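Local coordinates for protein DOA1 (Saccharomyces cerevisiae, PDB 3ODT) that probably binds ubiquitin through its WD40 beta-propeller domain and takes part in regulating the turnover of F box proteins, at residues I101-N106 / S121-A126; H141-W146 / T160-K165. All coordinates share one frame; numbering follows the deposited sequence.

Interaction 1: residues I101-N106 / S121-A126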
ATOM      1  N   ILE A 101     -14.795  -4.312 -12.635  1.00  9.53           N
ATOM      2  CA  ILE A 101     -15.699  -3.188 -12.723  1.00  9.11           C
ATOM      3  C   ILE A 101     -16.666  -3.217 -11.542  1.00  8.51           C
ATOM      4  O   ILE A 101     -17.153  -4.273 -11.168  1.00  9.87           O
ATOM      5  CB  ILE A 101     -16.477  -3.212 -14.065  1.00 10.66           C
ATOM      6  CG1 ILE A 101     -17.261  -1.905 -14.205  1.00 12.87           C
ATOM      7  CG2 ILE A 101     -17.368  -4.477 -14.226  1.00 12.31           C
ATOM      8  CD1 ILE A 101     -17.779  -1.664 -15.609  1.00 15.37           C
ATOM      9  N   GLY A 102     -16.927  -2.054 -10.968  1.00  8.26           N
ATOM     10  CA  GLY A 102     -17.928  -1.914  -9.934  1.00  8.52           C
ATOM     11  C   GLY A 102     -17.784  -0.699  -9.035  1.00 11.08           C
ATOM     12  O   GLY A 102     -18.763  -0.212  -8.497  1.00  9.59           O
ATOM     13  N   HIS A 103     -16.568  -0.210  -8.817  1.00  6.94           N
ATOM     14  CA  HIS A 103     -16.429   0.990  -7.986  1.00  7.50           C
ATOM     15  C   HIS A 103     -17.005   2.213  -8.676  1.00  9.59           C
ATOM     16  O   HIS A 103     -17.033   2.288  -9.915  1.00  8.96           O
ATOM     17  CB  HIS A 103     -14.969   1.241  -7.649  1.00  9.53           C
ATOM     18  CG  HIS A 103     -14.495   0.426  -6.502  1.00  9.09           C
ATOM     19  ND1 HIS A 103     -15.031   0.567  -5.239  1.00  7.24           N
ATOM     20  CD2 HIS A 103     -13.513  -0.504  -6.401  1.00  7.29           C
ATOM     21  CE1 HIS A 103     -14.421  -0.274  -4.419  1.00  6.96           C
ATOM     22  NE2 HIS A 103     -13.503  -0.933  -5.094  1.00  8.40           N
ATOM     23  N   GLN A 104     -17.448   3.166  -7.862  1.00  9.20           N
ATOM     24  CA  GLN A 104     -18.108   4.362  -8.358  1.00  9.38           C
ATOM     25  C   GLN A 104     -17.323   5.596  -7.934  1.00  9.71           C
ATOM     26  O   GLN A 104     -17.825   6.713  -8.002  1.00 14.12           O
ATOM     27  CB  GLN A 104     -19.540   4.446  -7.828  1.00 10.96           C
ATOM     28  CG  GLN A 104     -20.396   3.252  -8.222  1.00 14.15           C
ATOM     29  CD  GLN A 104     -20.457   3.069  -9.722  1.00 22.17           C
ATOM     30  OE1 GLN A 104     -20.465   4.045 -10.475  1.00 27.30           O
ATOM     31  NE2 GLN A 104     -20.483   1.804 -10.170  1.00 19.51           N
ATOM     32  N   GLY A 105     -16.083   5.387  -7.505  1.00  8.73           N
ATOM     33  CA  GLY A 105     -15.192   6.476  -7.205  1.00  8.16           C
ATOM     34  C   GLY A 105     -13.760   5.977  -7.244  1.00  7.29           C
ATOM     35  O   GLY A 105     -13.484   4.801  -7.511  1.00  8.62           O
ATOM     36  N   ASN A 106     -12.855   6.891  -6.939  1.00  8.00           N
ATOM     37  CA  ASN A 106     -11.412   6.655  -6.962  1.00  7.48           C
ATOM     38  C   ASN A 106     -11.087   5.348  -6.257  1.00  6.31           C
ATOM     39  O   ASN A 106     -11.542   5.136  -5.125  1.00  7.60           O
ATOM     40  CB  ASN A 106     -10.700   7.803  -6.261  1.00  6.76           C
ATOM     41  CG  ASN A 106      -9.202   7.641  -6.239  1.00  7.29           C
ATOM     42  OD1 ASN A 106      -8.592   7.104  -7.176  1.00  7.69           O
ATOM     43  ND2 ASN A 106      -8.581   8.122  -5.148  1.00  9.83           N
ATOM     44  N   SER A 121     -12.001   2.345  -1.827  1.00  5.93           N
ATOM     45  CA  SER A 121     -12.427   3.439  -2.695  1.00  7.51           C
ATOM     46  C   SER A 121     -13.051   4.628  -2.001  1.00  6.92           C
ATOM     47  O   SER A 121     -13.708   4.521  -0.944  1.00  6.54           O
ATOM     48  CB  SER A 121     -13.394   2.860  -3.753  1.00  7.40           C
ATOM     49  OG  SER A 121     -14.032   3.842  -4.573  1.00  6.86           O
ATOM     50  N   TRP A 122     -12.914   5.776  -2.645  1.00  7.47           N
ATOM     51  CA  TRP A 122     -13.601   6.983  -2.208  1.00  8.75           C
ATOM     52  C   TRP A 122     -15.107   6.898  -2.373  1.00  8.50           C
ATOM     53  O   TRP A 122     -15.838   7.806  -1.922  1.00  9.01           O
ATOM     54  CB  TRP A 122     -13.085   8.187  -2.977  1.00  9.20           C
ATOM     55  CG  TRP A 122     -11.706   8.559  -2.614  1.00  8.67           C
ATOM     56  CD1 TRP A 122     -10.933   7.969  -1.665  1.00  9.07           C
ATOM     57  CD2 TRP A 122     -10.929   9.615  -3.175  1.00  8.82           C
ATOM     58  NE1 TRP A 122      -9.721   8.619  -1.580  1.00  9.44           N
ATOM     59  CE2 TRP A 122      -9.693   9.628  -2.500  1.00  9.56           C
ATOM     60  CE3 TRP A 122     -11.152  10.546  -4.189  1.00  9.51           C
ATOM     61  CZ2 TRP A 122      -8.682  10.526  -2.807  1.00 10.99           C
ATOM     62  CZ3 TRP A 122     -10.144  11.443  -4.496  1.00 10.93           C
ATOM     63  CH2 TRP A 122      -8.920  11.416  -3.817  1.00 11.94           C
ATOM     64  N   ASP A 123     -15.580   5.827  -3.030  1.00  6.87           N
ATOM     65  CA  ASP A 123     -17.033   5.573  -3.113  1.00  9.62           C
ATOM     66  C   ASP A 123     -17.598   5.045  -1.786  1.00  9.57           C
ATOM     67  O   ASP A 123     -18.786   4.771  -1.667  1.00  9.84           O
ATOM     68  CB  ASP A 123     -17.429   4.675  -4.300  1.00  9.18           C
ATOM     69  CG  ASP A 123     -16.998   3.242  -4.147  1.00  9.91           C
ATOM     70  OD1 ASP A 123     -16.548   2.844  -3.059  1.00  7.65           O
ATOM     71  OD2 ASP A 123     -17.148   2.501  -5.151  1.00 10.65           O
ATOM     72  N   LYS A 124     -16.732   4.940  -0.791  1.00  7.75           N
ATOM     73  CA  LYS A 124     -17.061   4.573   0.609  1.00  8.07           C
ATOM     74  C   LYS A 124     -17.240   3.090   0.826  1.00  7.93           C
ATOM     75  O   LYS A 124     -17.697   2.695   1.839  1.00  9.01           O
ATOM     76  CB  LYS A 124     -18.274   5.350   1.149  1.00 10.51           C
ATOM     77  CG  LYS A 124     -18.183   6.823   0.893  1.00 12.11           C
ATOM     78  CD  LYS A 124     -19.408   7.555   1.507  1.00 13.44           C
ATOM     79  CE  LYS A 124     -19.344   9.027   1.120  1.00 26.08           C
ATOM     80  NZ  LYS A 124     -20.691   9.641   1.101  1.00 35.70           N
ATOM     81  N   THR A 125     -16.806   2.324  -0.172  1.00  6.78           N
ATOM     82  CA  THR A 125     -16.805   0.878  -0.067  1.00  8.70           C
ATOM     83  C   THR A 125     -15.419   0.280  -0.230  1.00  6.00           C
ATOM     84  O   THR A 125     -14.490   0.934  -0.713  1.00  7.20           O
ATOM     85  CB  THR A 125     -17.709   0.218  -1.159  1.00  8.95           C
ATOM     86  OG1 THR A 125     -17.025   0.229  -2.425  1.00  9.90           O
ATOM     87  CG2 THR A 125     -19.048   0.933  -1.281  1.00 10.27           C
ATOM     88  N   ALA A 126     -15.282  -0.968   0.203  1.00  6.67           N
ATOM     89  CA  ALA A 126     -14.197  -1.832  -0.248  1.00  6.34           C
ATOM     90  C   ALA A 126     -14.891  -2.941  -1.005  1.00  8.47           C
ATOM     91  O   ALA A 126     -16.078  -3.241  -0.744  1.00  7.68           O
ATOM     92  CB  ALA A 126     -13.411  -2.397   0.899  1.00  9.38           C
TER
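Asn-106 lies over one face of the Trp-122 indole, its ND2 3.1 Å above the ring plane and over its centre. The amide stands steeply on the ring, the two planes 77° apart, while Asn-106 CB covers the benzene side at 3.5 Å from Trp-122 CE3. CG is anti to the backbone N (chi1 -180°), which sets it beside the indole; OD1 accepts a hydrogen bond from Asn-63 ND2. The carbonyl O of Asn-106 takes two donors: Trp-122 N in its plane at 2.9 Å, and Ser-121 OG from above that plane. Ser-121 OG in turn accepts from Asp-123 N, closing an ST turn. Asp-123 OD2 is likewise gripped twice, by Gln-104 N on its anti lone pair at 2.8 Å and by His-103 ND1 at 2.9 Å, the oxygen lying in the imidazole plane. Asp-123 OD1 accepts from Thr-125 N, an Asx turn, and from Thr-125 OG1, both from the same face of the carboxylate. His-103 NE2 is hydrogen-bonded to Ser-119 OG, so the ring is pinned at both nitrogens, with Ser-121 CB over one face. The Asp-123–His-103–Ser-119 network, tying the loop before a blade to its second strand and the following turn, is characteristic of WD40 repeats.

Interaction 2: residues H141-W146 / T160-K165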
ATOM      1  N   HIS A 141     -19.136   1.984   5.729  1.00  8.27           N
ATOM      2  CA  HIS A 141     -18.450   3.213   6.112  1.00  9.82           C
ATOM      3  C   HIS A 141     -19.186   4.445   5.590  1.00 11.41           C
ATOM      4  O   HIS A 141     -19.820   4.401   4.531  1.00 10.46           O
ATOM      5  CB  HIS A 141     -17.018   3.255   5.577  1.00  8.43           C
ATOM      6  CG  HIS A 141     -16.063   2.404   6.344  1.00  8.86           C
ATOM      7  ND1 HIS A 141     -15.661   2.712   7.627  1.00  9.67           N
ATOM      8  CD2 HIS A 141     -15.393   1.278   5.996  1.00  7.47           C
ATOM      9  CE1 HIS A 141     -14.808   1.791   8.044  1.00  9.19           C
ATOM     10  NE2 HIS A 141     -14.627   0.918   7.071  1.00  8.68           N
ATOM     11  N   ASN A 142     -19.043   5.553   6.317  1.00 11.53           N
ATOM     12  CA  ASN A 142     -19.735   6.796   6.005  1.00 13.69           C
ATOM     13  C   ASN A 142     -18.900   7.809   5.224  1.00 12.39           C
ATOM     14  O   ASN A 142     -19.339   8.924   4.985  1.00 12.48           O
ATOM     15  CB  ASN A 142     -20.207   7.464   7.309  1.00 21.25           C
ATOM     16  CG  ASN A 142     -21.467   8.251   7.127  1.00 38.90           C
ATOM     17  OD1 ASN A 142     -22.179   8.078   6.135  1.00 47.10           O
ATOM     18  ND2 ASN A 142     -21.770   9.117   8.091  1.00 49.60           N
ATOM     19  N   ALA A 143     -17.693   7.414   4.857  1.00 10.11           N
ATOM     20  CA  ALA A 143     -16.765   8.243   4.130  1.00  9.54           C
ATOM     21  C   ALA A 143     -15.750   7.339   3.445  1.00  9.48           C
ATOM     22  O   ALA A 143     -15.796   6.108   3.601  1.00  9.09           O
ATOM     23  CB  ALA A 143     -16.069   9.240   5.059  1.00 11.14           C
ATOM     24  N   SER A 144     -14.868   7.955   2.675  1.00  9.14           N
ATOM     25  CA  SER A 144     -13.921   7.223   1.844  1.00  8.86           C
ATOM     26  C   SER A 144     -13.222   6.122   2.612  1.00  8.73           C
ATOM     27  O   SER A 144     -12.857   6.299   3.770  1.00  8.85           O
ATOM     28  CB  SER A 144     -12.881   8.184   1.291  1.00 11.50           C
ATOM     29  OG  SER A 144     -13.505   9.105   0.433  1.00 12.23           O
ATOM     30  N   VAL A 145     -13.010   5.013   1.934  1.00  7.42           N
ATOM     31  CA  VAL A 145     -12.272   3.876   2.445  1.00  5.98           C
ATOM     32  C   VAL A 145     -10.857   3.954   1.872  1.00  7.56           C
ATOM     33  O   VAL A 145     -10.616   3.721   0.683  1.00 10.98           O
ATOM     34  CB  VAL A 145     -12.970   2.567   2.070  1.00  8.04           C
ATOM     35  CG1 VAL A 145     -12.093   1.371   2.452  1.00  8.67           C
ATOM     36  CG2 VAL A 145     -14.338   2.478   2.744  1.00 10.63           C
ATOM     37  N   TRP A 146      -9.931   4.357   2.734  1.00  6.79           N
ATOM     38  CA  TRP A 146      -8.557   4.587   2.320  1.00  5.57           C
ATOM     39  C   TRP A 146      -7.761   3.305   2.179  1.00  5.52           C
ATOM     40  O   TRP A 146      -6.779   3.268   1.410  1.00  7.16           O
ATOM     41  CB  TRP A 146      -7.864   5.494   3.324  1.00  7.09           C
ATOM     42  CG  TRP A 146      -8.145   6.941   3.026  1.00  7.65           C
ATOM     43  CD1 TRP A 146      -8.934   7.795   3.745  1.00  9.92           C
ATOM     44  CD2 TRP A 146      -7.623   7.693   1.935  1.00  7.24           C
ATOM     45  NE1 TRP A 146      -8.923   9.042   3.164  1.00 10.39           N
ATOM     46  CE2 TRP A 146      -8.114   9.006   2.061  1.00  7.97           C
ATOM     47  CE3 TRP A 146      -6.737   7.391   0.888  1.00  9.17           C
ATOM     48  CZ2 TRP A 146      -7.787  10.010   1.163  1.00  9.87           C
ATOM     49  CZ3 TRP A 146      -6.415   8.397  -0.013  1.00  9.57           C
ATOM     50  CH2 TRP A 146      -6.928   9.700   0.151  1.00 10.57           C
ATOM     51  N   THR A 160     -11.025  -2.858   6.941  1.00  5.90           N
ATOM     52  CA  THR A 160     -11.071  -1.618   6.193  1.00  7.10           C
ATOM     53  C   THR A 160     -10.790  -0.431   7.112  1.00  6.61           C
ATOM     54  O   THR A 160     -11.114  -0.457   8.317  1.00  6.98           O
ATOM     55  CB  THR A 160     -12.470  -1.442   5.538  1.00  7.93           C
ATOM     56  OG1 THR A 160     -13.486  -1.511   6.548  1.00  7.80           O
ATOM     57  CG2 THR A 160     -12.721  -2.545   4.479  1.00 10.08           C
ATOM     58  N   ALA A 161     -10.244   0.618   6.518  1.00  5.96           N
ATOM     59  CA  ALA A 161      -9.881   1.854   7.187  1.00  6.92           C
ATOM     60  C   ALA A 161     -10.518   3.008   6.449  1.00  7.07           C
ATOM     61  O   ALA A 161     -10.451   3.081   5.208  1.00  7.64           O
ATOM     62  CB  ALA A 161      -8.384   2.036   7.138  1.00  8.46           C
ATOM     63  N   SER A 162     -11.076   3.951   7.195  1.00  6.87           N
ATOM     64  CA  SER A 162     -11.879   5.012   6.593  1.00  7.68           C
ATOM     65  C   SER A 162     -11.659   6.416   7.126  1.00  7.34           C
ATOM     66  O   SER A 162     -11.250   6.639   8.274  1.00  7.66           O
ATOM     67  CB  SER A 162     -13.360   4.603   6.701  1.00  7.72           C
ATOM     68  OG  SER A 162     -14.270   5.588   6.270  1.00  7.80           O
ATOM     69  N   ALA A 163     -11.982   7.392   6.273  1.00  8.85           N
ATOM     70  CA  ALA A 163     -12.055   8.789   6.658  1.00 11.23           C
ATOM     71  C   ALA A 163     -13.131   9.040   7.701  1.00  9.49           C
ATOM     72  O   ALA A 163     -13.172  10.133   8.295  1.00 10.91           O
ATOM     73  CB  ALA A 163     -12.306   9.675   5.406  1.00 10.10           C
ATOM     74  N   ASP A 164     -13.994   8.046   7.947  1.00  7.88           N
ATOM     75  CA  ASP A 164     -15.006   8.212   8.994  1.00  9.57           C
ATOM     76  C   ASP A 164     -14.427   7.952  10.392  1.00 10.48           C
ATOM     77  O   ASP A 164     -15.136   7.975  11.381  1.00 10.84           O
ATOM     78  CB  ASP A 164     -16.276   7.387   8.707  1.00  9.98           C
ATOM     79  CG  ASP A 164     -16.087   5.881   8.868  1.00 12.80           C
ATOM     80  OD1 ASP A 164     -15.037   5.422   9.351  1.00 10.89           O
ATOM     81  OD2 ASP A 164     -17.011   5.133   8.482  1.00 11.75           O
ATOM     82  N   LYS A 165     -13.111   7.780  10.446  1.00  8.37           N
ATOM     83  CA  LYS A 165     -12.339   7.648  11.693  1.00  8.64           C
ATOM     84  C   LYS A 165     -12.464   6.268  12.343  1.00  8.49           C
ATOM     85  O   LYS A 165     -12.151   6.101  13.499  1.00 10.98           O
ATOM     86  CB  LYS A 165     -12.653   8.771  12.688  1.00  9.18           C
ATOM     87  CG  LYS A 165     -12.555  10.139  12.063  1.00 13.58           C
ATOM     88  CD  LYS A 165     -12.708  11.249  13.089  1.00 17.56           C
ATOM     89  CE  LYS A 165     -14.141  11.314  13.602  1.00 20.47           C
ATOM     90  NZ  LYS A 165     -14.367  12.410  14.625  1.00 28.96           N
TER
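Asp-164 OD2 is gripped by two donors of the 141-146 loop, His-141 ND1 at 2.9 Å and Asn-142 N at 3.0 Å. Both reach it from the same face of the carboxylate, the histidine on the syn side and the backbone N-H of Asn-142 on the anti side. The oxygen lies in the imidazole plane, although ring and carboxylate are turned 52° against each other. Asp-164 CG sits between its own backbone N and carbonyl carbon (chi1 71°), which carries it toward His-141 and Asn-142; OD1 is hydrogen-bonded to Thr-166 OG1.

The second ring nitrogen, NE2, is hydrogen-bonded to Thr-160 OG1 at 2.7 Å, again in the ring plane, and either could be the donor; that hydroxyl also bonds Trp-170 NE1. The ring is therefore fixed at both nitrogens. Ser-162 CB presses on one face in a CH-pi contact, 3.4 Å from the centroid of the His-141 ring and displaced toward the rim. The OG of this serine points to the loop backbone, bonding Ser-144 O from above the carbonyl plane, and accepts from Asp-164 N in an ST turn. Ser-144 O also takes Ala-163 N, at 2.9 Å and nearly in line with the C=O bond.

Apolar contact is small: Ala-143 CB rests on Ala-163 CB at 3.8 Å, and Trp-146 CD1 is 4.2 Å from Ala-163 CB. Next to this the strands pair, Val-145 and Ser-162 forming an antiparallel non-hydrogen-bonded pair, with a weak bond from Trp-146 N to Ala-161 O beside it. The Asp-His-Ser/Thr-Trp relay, running from the turn through the loop histidine and the threonine to the tryptophan of the third strand, is the hydrogen-bonded tetrad characteristic of WD40 blades.

Overall arrangement
Interactions 1 and 2 follow one another along the chain, the first closing before the second opens, and occupy equivalent places in successive blades of the seven-bladed propeller. Each joins the loop entering a four-stranded antiparallel sheet to the turn after its second strand: 107-113 and 116-121 in one blade, 145-150 and 157-162 in the next. The centres of interactions 1 and 2 are about 11 Å apart, and the two touch directly. Ser-121 O probably accepts a hydrogen bond from Val-145 N at 3.0 Å, and the rings of Trp-122 and Trp-146 meet edge-to-face. The polar networks link loop and turn within these two blades, while the contacts between them join the blades to each other.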